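Local coordinates for protein putative kinase (Chloroflexus aurantiacus, PDB 2RHM) that is of unknown function but has the P-loop nucleoside triphosphate hydrolase fold and is probably a kinase, with a likely nucleotide-binding loop, at residues Leu7-Gly12 and Leu156-Pro161; Thr27-Pro32 and Gln180-His185; Met64-Thr69 and Leu80-Asn85; Thr72-Gly77 and Gln96-Ile101. One frame throughout, in Å; residues are numbered along the deposited sequence. Where two conformers were deposited one is given.

Overall arrangement
Contacts 1 and 3 share the core of the parallel sheet. Their strands 6-12 and 80-83 are neighbours, joined by the Ile8 N to Leu80 O (2.9 Å) and Met82 N to Ile8 O (2.9 Å) bonds, and their centres lie about 12 Å apart. Contact 4 continues contact 3 along helix 52-75, centres about 11 Å apart. Contact 2 is linked to contact 1 through Ile8, whose CD1 is 3.7 Å from Leu29 CD1. Contacts 2, 3 and 4 all touch the second subunit. In contact 3 the Glu83 side chain is about 7 Å from the bound benzoic acid, too far to touch, and contact 1 includes Gly12 at the start of the probable P-loop.

Contact 1 (Leu7-Gly12 and Leu156-Pro161); sequences LIIVTG and LPLGGP
No flat group takes part in the meeting of Ile9 and Leu158; the two meet as branched aliphatic chains, and Pro106 of strand 105-112 is a neighbour of both. They reach toward each other tip to tip. Ile9 CD1 lies 3.4 Å from Leu158 CD1, tighter than usual carbon contact. The same leucine methyl is also 4.0 Å from Ile9 CG1, and so covers the longer branch of the isoleucine. The outer torsion of Ile9 is turned off a staggered position (chi2 96°), perhaps because of the close contact. Its other branch, CG2, faces Leu156 more loosely, 4.5 Å from Leu156 CD1. One isoleucine therefore meets two leucines, one with each arm.

Strand 6-12 is the middle strand of a five-stranded parallel sheet with order 2-3-1-4-5, as in P-loop nucleoside triphosphate hydrolases. It runs into a sequence that fits a Walker A motif, beginning at Gly12, whose backbone angles call for glycine. The segment 156-161 lies in the loop between helix 141-149 and the outer strand 162-166. Pro157 is the centre of an inverse gamma turn, with a weak bond of 2.9 Å from Leu158 N to Leu156 O. On either side of the turn the CB atoms of Leu156 and Leu158 point at the strand. Gln108 OE1 accepts from Leu156 N and ties the loop to strand 105-112. A glycerol, probably from the crystallisation liquor, bonds to Leu156 O, Gly159 N and Gly160 O.

Contact 2 (Thr27-Pro32 and Gln180-His185); sequences TGLRLP and QWVRQH
Leu29 carries CG beside its backbone N, opposite the carbonyl carbon (chi1 -54°), and this sends its two methyls to helix 175-187. Val182 answers with CG1, which lies anti to the backbone N (chi1 178°). The side chains cross at about a right angle, with Leu29 CD1 3.6 Å from Val182 CG1. The other methyl, Leu29 CD2, makes a tight approach of 3.3 Å to Arg183 CG. Here the side chains lie alongside, pointing opposite ways, and the arginine offers its aliphatic stem.

Beyond that stem the arginine bends at chi3. Its NH1 donates to Gln180 OE1 one turn back, at 3.2 Å and 153°. The donor sits in the carbonyl plane on a lone pair, and the acceptor is slightly tilted from the guanidinium plane.

The contact joins the end of helix 18-29 to the C-terminal helix 175-187. Ile8 of the central strand touches both Leu29 and Val182. Arg30, with positive phi, leads the chain out of the helix, and its side chain packs on Gln75 of the second subunit.

Between these segments the contact is apolar and has no directional bond. The NH1 bond to Gln180 probably steadies the bend of Arg183, whose stem meets Leu29.

Contact 3 (Met64-Thr69 and Leu80-Asn85); sequences MMLYHT and LIMESN
Met82, modelled as selenomethionine, points its CB from strand 80-83 toward helix 52-75, where Leu66 and Tyr67 receive its tip. CG stands anti to the carbonyl carbon (chi1 -64°), and the chain then runs out to SE. The selenium lies 5.3 Å from the centroid of the Tyr67 ring, 29° off the ring normal. This is an oblique Met-aromatic contact. A bend at chi3 turns the terminal CE over one face of that ring, offset toward the rim and 4.3 Å from Tyr67 CE1. The same methyl touches Leu66, 4.0 Å from CD2 and 4.1 Å from CG. Leu66 and Met82 run side by side with their tips directed oppositely, and Leu66 CD2 ends 4.1 Å from the backbone Glu83 O.

The helix and strand segments run nearly antiparallel, at 170°, with axes 10.2 Å apart. Helix 52-75 is the second of two helices, after 36-47, in the crossover from strand 33-35 to its parallel neighbour 80-83. Met95 of helix 88-101 touches Tyr67 and Met82.

The CB of Glu83 points away from helix 52-75; its carboxylate reaches Lys18 (salt bridge) and Ser35 OG (hydrogen bond). Tyr67 OH bonds to Asp91. The interface thus rests on dispersion between the methionine chain, selenium standing in for sulfur, a ring face and a leucine.

Contact 4 (Thr72-Gly77 and Gln96-Ile101); sequences TILQSG and QNLHTI
Gln75 and Ile101 bury the most surface here, followed by Leu74. The Gln75 chain is extended beyond CG and brings its amide to the end of helix 88-101. NE2 donates to Ile101 O at 3.0 Å, and the bond is nearly straight at 169°. The acceptor lies close to the amide plane. The donor, however, stands above the carbonyl plane, 56° out of it, and does not use a lone pair. Ile101 has CG1 between its backbone N and carbonyl carbon (chi1 64°), which lets CD1 pass 4.1 Å from Gln75 NE2.

Leu74 makes the apolar half of the contact. Its CD1 meets Leu98 CD2 at 4.0 Å, the two chains set roughly perpendicular. Leu98 also packs on Tyr67 and Ala71, further back along helix 52-75.

The contact brings together the C-terminal ends of helices 52-75 and 88-101, which flank the sheet. Gly77 ends the first of these with a Schellman motif, in which Gly77 N bonds to Leu74 O at 3.0 Å. Ser76 OG donates to Ile73 O. The second subunit lies close: Thr72 OG1 bonds to its Leu33 N, and Ile73 meets the Ile73 of that chain.

The long amide supplies an N-H to a carbonyl at a helix end, so one directional bond at the exposed edge joins the helix ends, beside an apolar contact of Leu74 and Leu98 methyls.

Contact 1 (Leu7-Gly12 and Leu156-Pro161)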
loop_
_atom_site.group_PDB
_atom_site.type_symbol
_atom_site.label_atom_id
_atom_site.label_comp_id
_atom_site.label_asym_id
_atom_site.label_seq_id
_atom_site.Cartn_x
_atom_site.Cartn_y
_atom_site.Cartn_z
ATOM N N LEU B 7 -13.870 -7.111 1.719
ATOM C CA LEU B 7 -13.191 -6.271 0.747
ATOM C C LEU B 7 -14.271 -5.397 0.127
ATOM O O LEU B 7 -15.179 -5.912 -0.519
ATOM C CB LEU B 7 -12.488 -7.104 -0.323
ATOM C CG LEU B 7 -11.930 -6.308 -1.513
ATOM C CD1 LEU B 7 -11.009 -5.204 -1.035
ATOM C CD2 LEU B 7 -11.187 -7.200 -2.511
ATOM N N ILE B 8 -14.196 -4.090 0.387
ATOM C CA ILE B 8 -15.187 -3.141 -0.088
ATOM C C ILE B 8 -14.638 -2.487 -1.333
ATOM O O ILE B 8 -13.638 -1.780 -1.270
ATOM C CB ILE B 8 -15.530 -2.090 1.002
ATOM C CG1 ILE B 8 -16.067 -2.812 2.257
ATOM C CG2 ILE B 8 -16.527 -1.081 0.467
ATOM C CD1 ILE B 8 -15.875 -2.022 3.506
ATOM N N ILE B 9 -15.293 -2.760 -2.461
ATOM C CA ILE B 9 -14.873 -2.258 -3.742
ATOM C C ILE B 9 -15.739 -1.066 -4.113
ATOM O O ILE B 9 -16.957 -1.182 -4.213
ATOM C CB ILE B 9 -14.988 -3.345 -4.841
ATOM C CG1 ILE B 9 -14.073 -4.535 -4.516
ATOM C CG2 ILE B 9 -14.695 -2.773 -6.237
ATOM C CD1 ILE B 9 -14.797 -5.675 -3.815
ATOM N N VAL B 10 -15.099 0.080 -4.276
ATOM C CA VAL B 10 -15.781 1.277 -4.748
ATOM C C VAL B 10 -15.335 1.581 -6.156
ATOM O O VAL B 10 -14.158 1.853 -6.405
ATOM C CB VAL B 10 -15.543 2.496 -3.847
ATOM C CG1 VAL B 10 -16.383 3.658 -4.311
ATOM C CG2 VAL B 10 -15.873 2.161 -2.403
ATOM N N THR B 11 -16.292 1.508 -7.082
ATOM C CA THR B 11 -15.999 1.685 -8.495
ATOM C C THR B 11 -16.857 2.792 -9.098
ATOM O O THR B 11 -17.747 3.317 -8.457
ATOM C CB THR B 11 -16.161 0.370 -9.265
ATOM O OG1 THR B 11 -15.568 0.503 -10.570
ATOM C CG2 THR B 11 -17.617 -0.016 -9.355
ATOM N N GLY B 12 -16.540 3.175 -10.325
ATOM C CA GLY B 12 -17.245 4.228 -11.016
ATOM C C GLY B 12 -16.342 4.806 -12.053
ATOM O O GLY B 12 -15.112 4.704 -11.942
ATOM N N LEU B 156 -17.968 -5.040 -11.139
ATOM C CA LEU B 156 -17.236 -6.301 -11.223
ATOM C C LEU B 156 -18.165 -7.443 -10.826
ATOM O O LEU B 156 -18.897 -7.337 -9.854
ATOM C CB LEU B 156 -15.982 -6.312 -10.376
ATOM C CG LEU B 156 -14.939 -5.239 -10.682
ATOM C CD1 LEU B 156 -13.751 -5.353 -9.768
ATOM C CD2 LEU B 156 -14.509 -5.320 -12.136
ATOM N N PRO B 157 -18.113 -8.550 -11.559
ATOM C CA PRO B 157 -19.008 -9.659 -11.246
ATOM C C PRO B 157 -18.455 -10.555 -10.120
ATOM O O PRO B 157 -18.124 -11.718 -10.353
ATOM C CB PRO B 157 -19.069 -10.420 -12.571
ATOM C CG PRO B 157 -17.784 -10.179 -13.191
ATOM C CD PRO B 157 -17.269 -8.845 -12.726
ATOM N N LEU B 158 -18.408 -10.014 -8.901
ATOM C CA LEU B 158 -17.734 -10.660 -7.769
ATOM C C LEU B 158 -18.672 -11.475 -6.883
ATOM O O LEU B 158 -18.224 -12.248 -6.028
ATOM C CB LEU B 158 -17.106 -9.570 -6.892
ATOM C CG LEU B 158 -16.081 -8.644 -7.542
ATOM C CD1 LEU B 158 -15.567 -7.666 -6.524
ATOM C CD2 LEU B 158 -14.936 -9.443 -8.139
ATOM N N GLY B 159 -19.969 -11.328 -7.100
ATOM C CA GLY B 159 -20.916 -11.888 -6.189
ATOM C C GLY B 159 -20.987 -10.897 -5.046
ATOM O O GLY B 159 -20.256 -9.904 -4.997
ATOM N N GLY B 160 -21.875 -11.151 -4.123
ATOM C CA GLY B 160 -22.009 -10.256 -3.009
ATOM C C GLY B 160 -22.849 -9.060 -3.366
ATOM O O GLY B 160 -23.235 -8.864 -4.516
ATOM N N PRO B 161 -23.151 -8.260 -2.361
ATOM C CA PRO B 161 -24.033 -7.122 -2.537
ATOM C C PRO B 161 -23.425 -6.021 -3.394
ATOM O O PRO B 161 -22.204 -5.857 -3.434
ATOM C CB PRO B 161 -24.266 -6.627 -1.103
ATOM C CG PRO B 161 -23.245 -7.208 -0.292
ATOM C CD PRO B 161 -22.710 -8.423 -0.967
#

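Contact 2 (Thr27-Pro32 and Gln180-His185)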
loop_
_atom_site.group_PDB
_atom_site.type_symbol
_atom_site.label_atom_id
_atom_site.label_comp_id
_atom_site.label_asym_id
_atom_site.label_seq_id
_atom_site.Cartn_x
_atom_site.Cartn_y
_atom_site.Cartn_z
ATOM N N THR B 27 -13.562 6.766 6.728
ATOM C CA THR B 27 -13.780 7.488 7.991
ATOM C C THR B 27 -14.929 6.889 8.798
ATOM O O THR B 27 -14.840 6.760 10.025
ATOM C CB THR B 27 -14.080 8.986 7.701
ATOM O OG1 THR B 27 -12.986 9.551 6.980
ATOM C CG2 THR B 27 -14.282 9.752 8.957
ATOM N N GLY B 28 -15.997 6.518 8.105
ATOM C CA GLY B 28 -17.190 5.959 8.735
ATOM C C GLY B 28 -17.066 4.541 9.261
ATOM O O GLY B 28 -17.737 4.183 10.234
ATOM N N LEU B 29 -16.216 3.738 8.629
ATOM C CA LEU B 29 -16.003 2.339 9.024
ATOM C C LEU B 29 -14.635 2.121 9.696
ATOM O O LEU B 29 -14.343 1.007 10.144
ATOM C CB LEU B 29 -16.091 1.431 7.800
ATOM C CG LEU B 29 -17.346 1.495 6.917
ATOM C CD1 LEU B 29 -17.107 0.762 5.612
ATOM C CD2 LEU B 29 -18.554 0.946 7.637
ATOM N N ARG B 30 -13.818 3.174 9.763
ATOM C CA ARG B 30 -12.463 3.102 10.297
ATOM C C ARG B 30 -11.668 1.974 9.624
ATOM O O ARG B 30 -11.104 1.101 10.283
ATOM C CB ARG B 30 -12.483 2.935 11.819
ATOM C CG ARG B 30 -13.247 4.040 12.533
ATOM C CD ARG B 30 -13.285 3.828 14.037
ATOM N NE ARG B 30 -11.936 3.831 14.585
ATOM C CZ ARG B 30 -11.223 4.928 14.836
ATOM N NH1 ARG B 30 -11.721 6.143 14.600
ATOM N NH2 ARG B 30 -9.997 4.812 15.321
ATOM N N LEU B 31 -11.613 2.026 8.304
ATOM C CA LEU B 31 -10.902 1.010 7.514
ATOM C C LEU B 31 -9.837 1.642 6.629
ATOM O O LEU B 31 -9.930 2.829 6.267
ATOM C CB LEU B 31 -11.883 0.200 6.647
ATOM C CG LEU B 31 -12.939 -0.648 7.369
ATOM C CD1 LEU B 31 -13.868 -1.267 6.346
ATOM C CD2 LEU B 31 -12.287 -1.716 8.229
ATOM N N PRO B 32 -8.798 0.855 6.290
ATOM C CA PRO B 32 -7.776 1.327 5.366
ATOM C C PRO B 32 -8.369 1.522 3.980
ATOM O O PRO B 32 -9.306 0.803 3.580
ATOM C CB PRO B 32 -6.737 0.192 5.341
ATOM C CG PRO B 32 -7.098 -0.710 6.447
ATOM C CD PRO B 32 -8.543 -0.525 6.729
ATOM N N GLN B 180 -24.062 3.139 6.492
ATOM C CA GLN B 180 -24.900 2.144 7.197
ATOM C C GLN B 180 -25.233 0.917 6.345
ATOM O O GLN B 180 -25.282 -0.204 6.866
ATOM C CB GLN B 180 -26.195 2.764 7.735
ATOM C CG GLN B 180 -25.968 3.762 8.850
ATOM C CD GLN B 180 -25.000 3.244 9.882
ATOM O OE1 GLN B 180 -25.157 2.133 10.394
ATOM N NE2 GLN B 180 -23.971 4.037 10.179
ATOM N N TRP B 181 -25.499 1.140 5.062
ATOM C CA TRP B 181 -25.708 0.044 4.117
ATOM C C TRP B 181 -24.531 -0.932 4.140
ATOM O O TRP B 181 -24.725 -2.145 4.274
ATOM C CB TRP B 181 -25.950 0.591 2.715
ATOM C CG TRP B 181 -26.281 -0.491 1.703
ATOM C CD1 TRP B 181 -27.510 -0.984 1.392
ATOM C CD2 TRP B 181 -25.347 -1.199 0.886
ATOM N NE1 TRP B 181 -27.396 -1.947 0.425
ATOM C CE2 TRP B 181 -26.079 -2.107 0.099
ATOM C CE3 TRP B 181 -23.958 -1.152 0.740
ATOM C CZ2 TRP B 181 -25.463 -2.967 -0.821
ATOM C CZ3 TRP B 181 -23.355 -1.994 -0.170
ATOM C CH2 TRP B 181 -24.106 -2.888 -0.938
ATOM N N VAL B 182 -23.314 -0.398 4.041
ATOM C CA VAL B 182 -22.104 -1.219 4.150
ATOM C C VAL B 182 -22.004 -1.890 5.532
ATOM O O VAL B 182 -21.725 -3.079 5.619
ATOM C CB VAL B 182 -20.798 -0.402 3.867
ATOM C CG1 VAL B 182 -19.573 -1.283 4.033
ATOM C CG2 VAL B 182 -20.812 0.176 2.480
ATOM N N ARG B 183 -22.243 -1.142 6.612
ATOM C CA ARG B 183 -22.171 -1.731 7.958
ATOM C C ARG B 183 -23.092 -2.926 8.102
ATOM O O ARG B 183 -22.682 -3.958 8.627
ATOM C CB ARG B 183 -22.488 -0.702 9.056
ATOM C CG ARG B 183 -21.429 0.341 9.213
ATOM C CD ARG B 183 -21.673 1.244 10.414
ATOM N NE ARG B 183 -21.340 0.588 11.678
ATOM C CZ ARG B 183 -22.216 0.105 12.561
ATOM N NH1 ARG B 183 -23.529 0.176 12.354
ATOM N NH2 ARG B 183 -21.769 -0.458 13.684
ATOM N N GLN B 184 -24.332 -2.793 7.631
ATOM C CA GLN B 184 -25.290 -3.889 7.726
ATOM C C GLN B 184 -24.704 -5.115 7.047
ATOM O O GLN B 184 -24.688 -6.209 7.619
ATOM C CB GLN B 184 -26.628 -3.521 7.093
ATOM N N HIS B 185 -24.176 -4.918 5.841
ATOM C CA HIS B 185 -23.569 -6.023 5.106
ATOM C C HIS B 185 -22.277 -6.578 5.735
ATOM O O HIS B 185 -22.012 -7.778 5.638
ATOM C CB HIS B 185 -23.410 -5.639 3.631
ATOM C CG HIS B 185 -24.712 -5.594 2.901
ATOM N ND1 HIS B 185 -25.387 -6.737 2.540
ATOM C CD2 HIS B 185 -25.494 -4.560 2.516
ATOM C CE1 HIS B 185 -26.519 -6.409 1.941
ATOM N NE2 HIS B 185 -26.608 -5.093 1.916
#

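Contact 3 (Met64-Thr69 and Leu80-Asn85)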
loop_
_atom_site.group_PDB
_atom_site.type_symbol
_atom_site.label_atom_id
_atom_site.label_comp_id
_atom_site.label_asym_id
_atom_site.label_seq_id
_atom_site.Cartn_x
_atom_site.Cartn_y
_atom_site.Cartn_z
HETATM N N MSE B 64 -1.314 -2.667 -9.865
HETATM C CA MSE B 64 -0.456 -3.727 -9.317
HETATM C C MSE B 64 -0.134 -3.488 -7.825
HETATM O O MSE B 64 -0.152 -4.429 -7.025
HETATM C CB MSE B 64 0.853 -3.851 -10.127
HETATM C CG MSE B 64 0.688 -4.424 -11.536
HETATM SE SE MSE B 64 2.262 -4.217 -12.750
HETATM C CE MSE B 64 3.654 -4.595 -11.631
HETATM N N MSE B 65 0.176 -2.246 -7.447
HETATM C CA MSE B 65 0.448 -1.927 -6.040
HETATM C C MSE B 65 -0.801 -2.113 -5.189
HETATM O O MSE B 65 -0.730 -2.523 -4.024
HETATM C CB MSE B 65 0.944 -0.478 -5.900
HETATM C CG MSE B 65 2.424 -0.304 -6.033
HETATM SE SE MSE B 65 3.386 -1.340 -4.701
HETATM C CE MSE B 65 2.622 -0.721 -3.124
ATOM N N LEU B 66 -1.948 -1.773 -5.761
ATOM C CA LEU B 66 -3.223 -1.880 -5.062
ATOM C C LEU B 66 -3.476 -3.347 -4.656
ATOM O O LEU B 66 -3.775 -3.643 -3.501
ATOM C CB LEU B 66 -4.350 -1.384 -5.979
ATOM C CG LEU B 66 -5.302 -0.336 -5.396
ATOM C CD1 LEU B 66 -4.535 0.846 -4.955
ATOM C CD2 LEU B 66 -6.323 0.065 -6.444
ATOM N N TYR B 67 -3.348 -4.260 -5.606
ATOM C CA TYR B 67 -3.537 -5.687 -5.339
ATOM C C TYR B 67 -2.464 -6.277 -4.408
ATOM O O TYR B 67 -2.764 -7.123 -3.575
ATOM C CB TYR B 67 -3.598 -6.480 -6.636
ATOM C CG TYR B 67 -4.916 -6.324 -7.351
ATOM C CD1 TYR B 67 -6.046 -7.000 -6.925
ATOM C CD2 TYR B 67 -5.045 -5.461 -8.417
ATOM C CE1 TYR B 67 -7.270 -6.842 -7.560
ATOM C CE2 TYR B 67 -6.265 -5.313 -9.076
ATOM C CZ TYR B 67 -7.368 -5.995 -8.647
ATOM O OH TYR B 67 -8.572 -5.815 -9.323
ATOM N N HIS B 68 -1.229 -5.800 -4.538
ATOM C CA HIS B 68 -0.125 -6.266 -3.681
ATOM C C HIS B 68 -0.386 -5.891 -2.216
ATOM O O HIS B 68 -0.265 -6.708 -1.296
ATOM C CB HIS B 68 1.209 -5.649 -4.139
ATOM C CG HIS B 68 2.338 -5.882 -3.179
ATOM N ND1 HIS B 68 3.021 -7.076 -3.115
ATOM C CD2 HIS B 68 2.890 -5.080 -2.234
ATOM C CE1 HIS B 68 3.943 -7.004 -2.172
ATOM N NE2 HIS B 68 3.898 -5.796 -1.632
ATOM N N THR B 69 -0.774 -4.641 -2.018
ATOM C CA THR B 69 -0.988 -4.112 -0.673
ATOM C C THR B 69 -2.262 -4.729 -0.088
ATOM O O THR B 69 -2.323 -5.095 1.098
ATOM C CB THR B 69 -1.041 -2.580 -0.715
ATOM O OG1 THR B 69 0.231 -2.087 -1.163
ATOM C CG2 THR B 69 -1.302 -2.024 0.651
ATOM N N LEU B 80 -10.859 -3.928 4.225
ATOM C CA LEU B 80 -10.316 -2.748 3.568
ATOM C C LEU B 80 -11.174 -2.300 2.403
ATOM O O LEU B 80 -12.030 -3.030 1.917
ATOM C CB LEU B 80 -8.884 -3.029 3.108
ATOM C CG LEU B 80 -8.724 -3.939 1.895
ATOM C CD1 LEU B 80 -8.433 -3.115 0.715
ATOM C CD2 LEU B 80 -7.586 -4.909 2.068
ATOM N N ILE B 81 -10.933 -1.068 1.988
ATOM C CA ILE B 81 -11.629 -0.442 0.882
ATOM C C ILE B 81 -10.625 -0.234 -0.255
ATOM O O ILE B 81 -9.507 0.283 -0.039
ATOM C CB ILE B 81 -12.196 0.924 1.288
ATOM C CG1 ILE B 81 -13.139 0.800 2.500
ATOM C CG2 ILE B 81 -12.880 1.578 0.088
ATOM C CD1 ILE B 81 -13.269 2.106 3.270
HETATM N N MSE B 82 -11.016 -0.640 -1.453
HETATM C CA MSE B 82 -10.241 -0.387 -2.661
HETATM C C MSE B 82 -11.095 0.475 -3.589
HETATM O O MSE B 82 -12.254 0.185 -3.829
HETATM C CB MSE B 82 -9.842 -1.672 -3.398
HETATM C CG MSE B 82 -8.899 -2.600 -2.640
HETATM SE SE MSE B 82 -8.569 -4.260 -3.642
HETATM C CE MSE B 82 -8.070 -3.293 -5.289
ATOM N N GLU B 83 -10.483 1.522 -4.132
ATOM C CA GLU B 83 -11.194 2.439 -5.012
ATOM C C GLU B 83 -10.433 2.647 -6.309
ATOM O O GLU B 83 -9.237 2.969 -6.298
ATOM C CB GLU B 83 -11.411 3.771 -4.300
ATOM C CG GLU B 83 -12.061 4.827 -5.175
ATOM C CD GLU B 83 -11.033 5.667 -5.957
ATOM O OE1 GLU B 83 -10.163 6.321 -5.335
ATOM O OE2 GLU B 83 -11.107 5.689 -7.200
ATOM N N SER B 84 -11.134 2.448 -7.425
ATOM C CA SER B 84 -10.592 2.703 -8.756
ATOM C C SER B 84 -11.737 2.687 -9.758
ATOM O O SER B 84 -12.863 2.331 -9.415
ATOM C CB SER B 84 -9.600 1.612 -9.144
ATOM O OG SER B 84 -8.914 1.965 -10.340
ATOM N N ASN B 85 -11.448 3.056 -11.001
ATOM C CA ASN B 85 -12.400 2.827 -12.077
ATOM C C ASN B 85 -12.105 1.420 -12.616
ATOM O O ASN B 85 -11.490 1.247 -13.656
ATOM C CB ASN B 85 -12.346 3.927 -13.146
ATOM C CG ASN B 85 -10.980 4.111 -13.758
ATOM O OD1 ASN B 85 -9.955 4.077 -13.066
ATOM N ND2 ASN B 85 -10.961 4.368 -15.075
#

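Contact 4 (Thr72-Gly77 and Gln96-Ile101)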
loop_
_atom_site.group_PDB
_atom_site.type_symbol
_atom_site.label_atom_id
_atom_site.label_comp_id
_atom_site.label_asym_id
_atom_site.label_seq_id
_atom_site.Cartn_x
_atom_site.Cartn_y
_atom_site.Cartn_z
ATOM N N THR B 72 -1.707 -8.308 1.541
ATOM C CA THR B 72 -1.105 -8.423 2.868
ATOM C C THR B 72 -2.062 -7.946 3.974
ATOM O O THR B 72 -2.029 -8.461 5.078
ATOM C CB THR B 72 0.288 -7.751 2.956
ATOM O OG1 THR B 72 0.926 -8.143 4.183
ATOM C CG2 THR B 72 0.189 -6.220 2.869
ATOM N N ILE B 73 -2.917 -6.973 3.670
ATOM C CA ILE B 73 -3.916 -6.494 4.643
ATOM C C ILE B 73 -4.972 -7.568 4.880
ATOM O O ILE B 73 -5.316 -7.894 6.029
ATOM C CB ILE B 73 -4.570 -5.180 4.159
ATOM C CG1 ILE B 73 -3.523 -4.068 4.094
ATOM C CG2 ILE B 73 -5.697 -4.758 5.074
ATOM C CD1 ILE B 73 -4.011 -2.815 3.500
ATOM N N LEU B 74 -5.482 -8.127 3.790
ATOM C CA LEU B 74 -6.484 -9.194 3.884
ATOM C C LEU B 74 -5.953 -10.439 4.584
ATOM O O LEU B 74 -6.683 -11.074 5.375
ATOM C CB LEU B 74 -7.027 -9.545 2.493
ATOM C CG LEU B 74 -7.888 -8.456 1.833
ATOM C CD1 LEU B 74 -8.213 -8.814 0.404
ATOM C CD2 LEU B 74 -9.184 -8.241 2.611
ATOM N N GLN B 75 -4.688 -10.786 4.312
ATOM C CA GLN B 75 -4.047 -11.941 4.946
ATOM C C GLN B 75 -3.928 -11.783 6.475
ATOM O O GLN B 75 -3.905 -12.775 7.194
ATOM C CB GLN B 75 -2.690 -12.199 4.312
ATOM C CG GLN B 75 -2.793 -12.818 2.918
ATOM C CD GLN B 75 -1.487 -12.784 2.108
ATOM O OE1 GLN B 75 -0.516 -12.122 2.477
ATOM N NE2 GLN B 75 -1.478 -13.494 0.994
ATOM N N SER B 76 -3.877 -10.541 6.965
ATOM C CA SER B 76 -3.841 -10.264 8.411
ATOM C C SER B 76 -5.236 -10.331 9.061
ATOM O O SER B 76 -5.366 -10.261 10.283
ATOM C CB SER B 76 -3.230 -8.881 8.675
ATOM O OG SER B 76 -4.180 -7.854 8.437
ATOM N N GLY B 77 -6.272 -10.452 8.236
ATOM C CA GLY B 77 -7.658 -10.566 8.704
ATOM C C GLY B 77 -8.393 -9.248 8.804
ATOM O O GLY B 77 -9.500 -9.194 9.341
ATOM N N GLN B 96 -10.100 -12.517 -8.615
ATOM C CA GLN B 96 -10.053 -13.956 -8.386
ATOM C C GLN B 96 -8.705 -14.418 -7.869
ATOM O O GLN B 96 -8.625 -15.226 -6.949
ATOM C CB GLN B 96 -10.411 -14.689 -9.671
ATOM C CG GLN B 96 -11.896 -14.641 -9.909
ATOM C CD GLN B 96 -12.294 -14.946 -11.336
ATOM O OE1 GLN B 96 -11.470 -15.348 -12.158
ATOM N NE2 GLN B 96 -13.562 -14.721 -11.642
ATOM N N ASN B 97 -7.649 -13.908 -8.474
ATOM C CA ASN B 97 -6.289 -14.226 -8.065
ATOM C C ASN B 97 -5.998 -13.737 -6.652
ATOM O O ASN B 97 -5.344 -14.431 -5.880
ATOM C CB ASN B 97 -5.295 -13.663 -9.074
ATOM C CG ASN B 97 -5.341 -14.406 -10.400
ATOM O OD1 ASN B 97 -5.882 -15.501 -10.480
ATOM N ND2 ASN B 97 -4.786 -13.802 -11.445
ATOM N N LEU B 98 -6.494 -12.550 -6.317
ATOM C CA LEU B 98 -6.385 -12.027 -4.965
ATOM C C LEU B 98 -7.076 -12.952 -3.973
ATOM O O LEU B 98 -6.480 -13.317 -2.948
ATOM C CB LEU B 98 -7.006 -10.625 -4.869
ATOM C CG LEU B 98 -6.954 -9.958 -3.482
ATOM C CD1 LEU B 98 -5.523 -9.768 -2.955
ATOM C CD2 LEU B 98 -7.648 -8.632 -3.514
ATOM N N HIS B 99 -8.309 -13.371 -4.299
ATOM C CA HIS B 99 -9.108 -14.220 -3.419
ATOM C C HIS B 99 -8.418 -15.554 -3.098
ATOM O O HIS B 99 -8.519 -16.043 -1.976
ATOM C CB HIS B 99 -10.508 -14.471 -4.004
ATOM C CG HIS B 99 -11.470 -15.054 -3.018
ATOM N ND1 HIS B 99 -11.536 -16.407 -2.742
ATOM C CD2 HIS B 99 -12.412 -14.470 -2.243
ATOM C CE1 HIS B 99 -12.481 -16.628 -1.851
ATOM N NE2 HIS B 99 -13.024 -15.470 -1.526
ATOM N N THR B 100 -7.743 -16.138 -4.090
ATOM C CA THR B 100 -6.988 -17.370 -3.916
ATOM C C THR B 100 -5.893 -17.261 -2.850
ATOM O O THR B 100 -5.666 -18.206 -2.096
ATOM C CB THR B 100 -6.357 -17.786 -5.269
ATOM O OG1 THR B 100 -7.410 -18.046 -6.198
ATOM C CG2 THR B 100 -5.504 -19.011 -5.135
ATOM N N ILE B 101 -5.223 -16.118 -2.757
ATOM C CA ILE B 101 -4.155 -15.958 -1.759
ATOM C C ILE B 101 -4.579 -15.207 -0.489
ATOM O O ILE B 101 -3.894 -15.256 0.536
ATOM C CB ILE B 101 -2.908 -15.275 -2.380
ATOM C CG1 ILE B 101 -3.203 -13.845 -2.845
ATOM C CG2 ILE B 101 -2.369 -16.139 -3.528
ATOM C CD1 ILE B 101 -1.947 -13.039 -3.080
#